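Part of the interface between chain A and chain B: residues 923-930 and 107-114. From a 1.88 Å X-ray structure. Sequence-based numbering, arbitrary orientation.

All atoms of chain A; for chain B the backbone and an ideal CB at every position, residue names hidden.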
# COMPACT_ATOMS: atom_id res chain seq x y z
N ALA A 923 10.67 -12.59 -2.62
CA ALA A 923 11.51 -13.65 -2.02
C ALA A 923 12.94 -13.24 -1.69
O ALA A 923 13.49 -13.71 -0.68
CB ALA A 923 11.50 -14.88 -2.87
N HIS A 924 13.55 -12.37 -2.50
CA HIS A 924 14.94 -11.97 -2.25
C HIS A 924 15.04 -10.84 -1.21
O HIS A 924 16.12 -10.21 -1.00
CB HIS A 924 15.70 -11.68 -3.55
CG HIS A 924 15.08 -10.64 -4.43
ND1 HIS A 924 13.84 -10.08 -4.19
CD2 HIS A 924 15.52 -10.10 -5.59
CE1 HIS A 924 13.56 -9.21 -5.14
NE2 HIS A 924 14.56 -9.21 -6.01
N GLN A 925 13.92 -10.56 -0.54
CA GLN A 925 13.94 -9.73 0.67
C GLN A 925 14.16 -10.56 1.95
O GLN A 925 14.28 -10.00 3.06
CB GLN A 925 12.64 -8.96 0.84
CG GLN A 925 12.29 -8.06 -0.32
CD GLN A 925 11.06 -7.24 -0.04
OE1 GLN A 925 9.94 -7.56 -0.52
NE2 GLN A 925 11.25 -6.18 0.73
N TYR A 926 14.25 -11.88 1.79
CA TYR A 926 14.41 -12.76 2.90
C TYR A 926 15.77 -13.42 2.89
O TYR A 926 16.34 -13.72 1.83
CB TYR A 926 13.45 -13.95 2.83
CG TYR A 926 11.98 -13.67 2.95
CD1 TYR A 926 11.25 -13.19 1.84
CD2 TYR A 926 11.29 -13.98 4.10
CE1 TYR A 926 9.90 -13.00 1.91
CE2 TYR A 926 9.93 -13.77 4.19
CZ TYR A 926 9.24 -13.34 3.09
OH TYR A 926 7.88 -13.17 3.18
N LYS A 927 16.23 -13.72 4.10
CA LYS A 927 17.46 -14.48 4.28
C LYS A 927 17.36 -15.80 3.54
O LYS A 927 16.36 -16.51 3.62
CB LYS A 927 17.74 -14.70 5.77
CG LYS A 927 18.15 -13.42 6.45
CD LYS A 927 18.36 -13.57 7.96
CE LYS A 927 18.50 -12.18 8.62
NZ LYS A 927 18.93 -12.17 10.05
N GLY A 928 18.37 -16.08 2.73
CA GLY A 928 18.42 -17.29 1.94
C GLY A 928 17.40 -17.25 0.82
O GLY A 928 17.21 -18.25 0.13
N TRP A 929 16.76 -16.10 0.63
CA TRP A 929 15.64 -15.96 -0.31
C TRP A 929 14.55 -17.02 -0.12
O TRP A 929 13.91 -17.48 -1.09
CB TRP A 929 16.10 -16.03 -1.77
CG TRP A 929 17.10 -15.05 -2.18
CD1 TRP A 929 17.94 -14.34 -1.39
CD2 TRP A 929 17.44 -14.73 -3.52
NE1 TRP A 929 18.75 -13.54 -2.17
CE2 TRP A 929 18.46 -13.77 -3.48
CE3 TRP A 929 16.93 -15.12 -4.76
CZ2 TRP A 929 19.03 -13.22 -4.64
CZ3 TRP A 929 17.49 -14.57 -5.91
CH2 TRP A 929 18.52 -13.63 -5.83
N LYS A 930 14.29 -17.37 1.13
CA LYS A 930 13.21 -18.28 1.46
C LYS A 930 12.06 -17.42 2.01
O LYS A 930 12.07 -17.03 3.17
CB LYS A 930 13.70 -19.26 2.48
CG LYS A 930 14.72 -20.27 1.88
CD LYS A 930 15.53 -20.97 2.91
CE LYS A 930 14.75 -21.87 3.82
NZ LYS A 930 15.69 -22.68 4.67
N UNK B 107 26.71 -12.91 -5.60
CA UNK B 107 26.65 -13.38 -4.22
C UNK B 107 25.51 -14.37 -4.00
O UNK B 107 25.35 -14.92 -2.90
CB UNK B 107 26.49 -12.19 -3.27
N UNK B 108 24.73 -14.64 -5.05
CA UNK B 108 23.67 -15.63 -4.98
C UNK B 108 22.68 -15.33 -3.86
O UNK B 108 22.34 -14.15 -3.61
CB UNK B 108 24.27 -17.02 -4.79
N UNK B 109 22.29 -16.38 -3.14
CA UNK B 109 21.36 -16.22 -2.02
C UNK B 109 22.05 -15.88 -0.68
O UNK B 109 21.40 -15.89 0.35
CB UNK B 109 20.55 -17.51 -1.86
N UNK B 110 23.33 -15.55 -0.71
CA UNK B 110 24.08 -15.24 0.52
C UNK B 110 23.84 -13.84 1.02
O UNK B 110 24.33 -13.48 2.09
CB UNK B 110 25.58 -15.43 0.29
N UNK B 111 23.12 -13.05 0.23
CA UNK B 111 22.76 -11.72 0.61
C UNK B 111 21.30 -11.57 0.19
O UNK B 111 20.80 -12.32 -0.63
CB UNK B 111 23.67 -10.67 -0.03
N UNK B 112 20.60 -10.63 0.80
CA UNK B 112 19.21 -10.37 0.44
C UNK B 112 19.02 -8.91 0.49
O UNK B 112 19.86 -8.20 1.00
CB UNK B 112 18.22 -11.09 1.36
N UNK B 113 17.91 -8.45 -0.06
CA UNK B 113 17.56 -7.05 -0.10
C UNK B 113 17.12 -6.56 1.27
O UNK B 113 16.19 -7.11 1.85
CB UNK B 113 16.46 -6.81 -1.13
N UNK B 114 17.80 -5.54 1.80
CA UNK B 114 17.49 -5.13 3.13
C UNK B 114 18.01 -3.72 3.37
O UNK B 114 18.87 -3.23 2.62
CB UNK B 114 18.07 -6.12 4.14

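Position 107 lies beyond the reach of chain A: nothing of the chain A stretch comes within 5.5 Å of its ideal CB, so almost any side chain would do, a polar one readily. It is Lys B107, its chain extended and its NZ hydrogen-bonded elsewhere in the structure.

Position 108 has phi 56° and psi -137°, a combination that by itself favours glycine. Gly B108 fits.

At 109 the CA-to-CB bond runs sideways, with the ideal CB 4.1 Å from CD1 of Trp A929. A flexible chain of some length could fold over the indole: methionine, glutamine, glutamate, arginine or lysine. Gln B109 does so. With chi1 m and chi2 p, its CG sits 3.7 Å from the centroid of the five-membered ring of Trp A929, a CH-pi contact over the face, and its NE2 reaches 3.4 Å from CZ3 of the same indole.

Position 110 points away into space free of chain A, which leaves the choice wide, though a short donor such as serine or threonine could reach the O of 107, which its backbone N already bonds. Thr B110 does this: its OG1 donates to O of Lys B107 at 2.6 Å, reinforcing the turn.

At 111 NE1 of Trp A929 donates to the carbonyl O of this residue at 2.8 Å. The backbone is extended (phi -137°, psi 159°), which beta-branched residues take easily, and with CB pointing away many others would also do. The residue is Val B111.

Position 112 points toward chain A, its ideal CB 3.3 Å from both O of His A924 and O of Tyr A926. That tight entry disfavours branching at CB, while the carbonyl O of Gln A925 beyond them invites a donor; histidine, asparagine or glutamine could answer. His B112, chi1 p, gives a weak hydrogen bond from ND1 to O of Gln A925 at 3.3 Å. Backbone N of Lys A927 lies over one face of its imidazole, and CG of Lys A927 is 3.5 Å from NE2 of His B112.

At 113 the backbone N donates to O of His A924 at 2.7 Å, nearly straight at 174°. The ideal CB is 3.4 Å from that same O of His A924, already engaged, so no donor is called for; methylenes of Gln A925 offer an apolar surface, and leucine, methionine, phenylalanine or tyrosine could suit. Phe B113, chi1 t, leads its ring away, with CD2 still 4.3 Å from CG of Gln A925. A water links its O to NE2 of Gln A925.

Position 114 points sideways and tolerates many residues; His B114 makes no contact across.

Chain B (107-114) KGQTVHFH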
# COMPACT_ATOMS: atom_id res chain seq x y z
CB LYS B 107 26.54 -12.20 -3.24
CG LYS B 107 27.78 -11.30 -3.23
CD LYS B 107 27.59 -10.15 -2.22
CE LYS B 107 28.91 -9.46 -1.88
NZ LYS B 107 28.67 -8.50 -0.71
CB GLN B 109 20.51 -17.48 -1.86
CG GLN B 109 19.45 -17.65 -2.94
CD GLN B 109 20.06 -17.84 -4.30
OE1 GLN B 109 20.75 -18.80 -4.52
NE2 GLN B 109 19.80 -16.91 -5.22
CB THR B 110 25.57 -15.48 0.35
OG1 THR B 110 26.18 -14.45 -0.45
CG2 THR B 110 25.80 -16.87 -0.22
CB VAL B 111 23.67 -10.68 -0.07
CG1 VAL B 111 25.17 -10.98 0.27
CG2 VAL B 111 23.47 -10.65 -1.61
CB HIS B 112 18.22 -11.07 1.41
CG HIS B 112 18.43 -10.71 2.84
ND1 HIS B 112 17.56 -9.88 3.53
CD2 HIS B 112 19.39 -11.07 3.72
CE1 HIS B 112 17.99 -9.74 4.78
NE2 HIS B 112 19.11 -10.44 4.91
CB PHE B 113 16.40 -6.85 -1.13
CG PHE B 113 16.11 -5.41 -1.42
CD1 PHE B 113 16.94 -4.69 -2.28
CD2 PHE B 113 15.07 -4.76 -0.80
CE1 PHE B 113 16.67 -3.38 -2.55
CE2 PHE B 113 14.81 -3.42 -1.05
CZ PHE B 113 15.63 -2.73 -1.93
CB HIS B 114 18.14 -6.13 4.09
CG HIS B 114 19.61 -5.94 4.21
ND1 HIS B 114 20.17 -4.91 4.93
CD2 HIS B 114 20.64 -6.64 3.68
CE1 HIS B 114 21.49 -5.00 4.85
NE2 HIS B 114 21.80 -6.04 4.09
O HOH W 1 13.69 -5.97 2.20
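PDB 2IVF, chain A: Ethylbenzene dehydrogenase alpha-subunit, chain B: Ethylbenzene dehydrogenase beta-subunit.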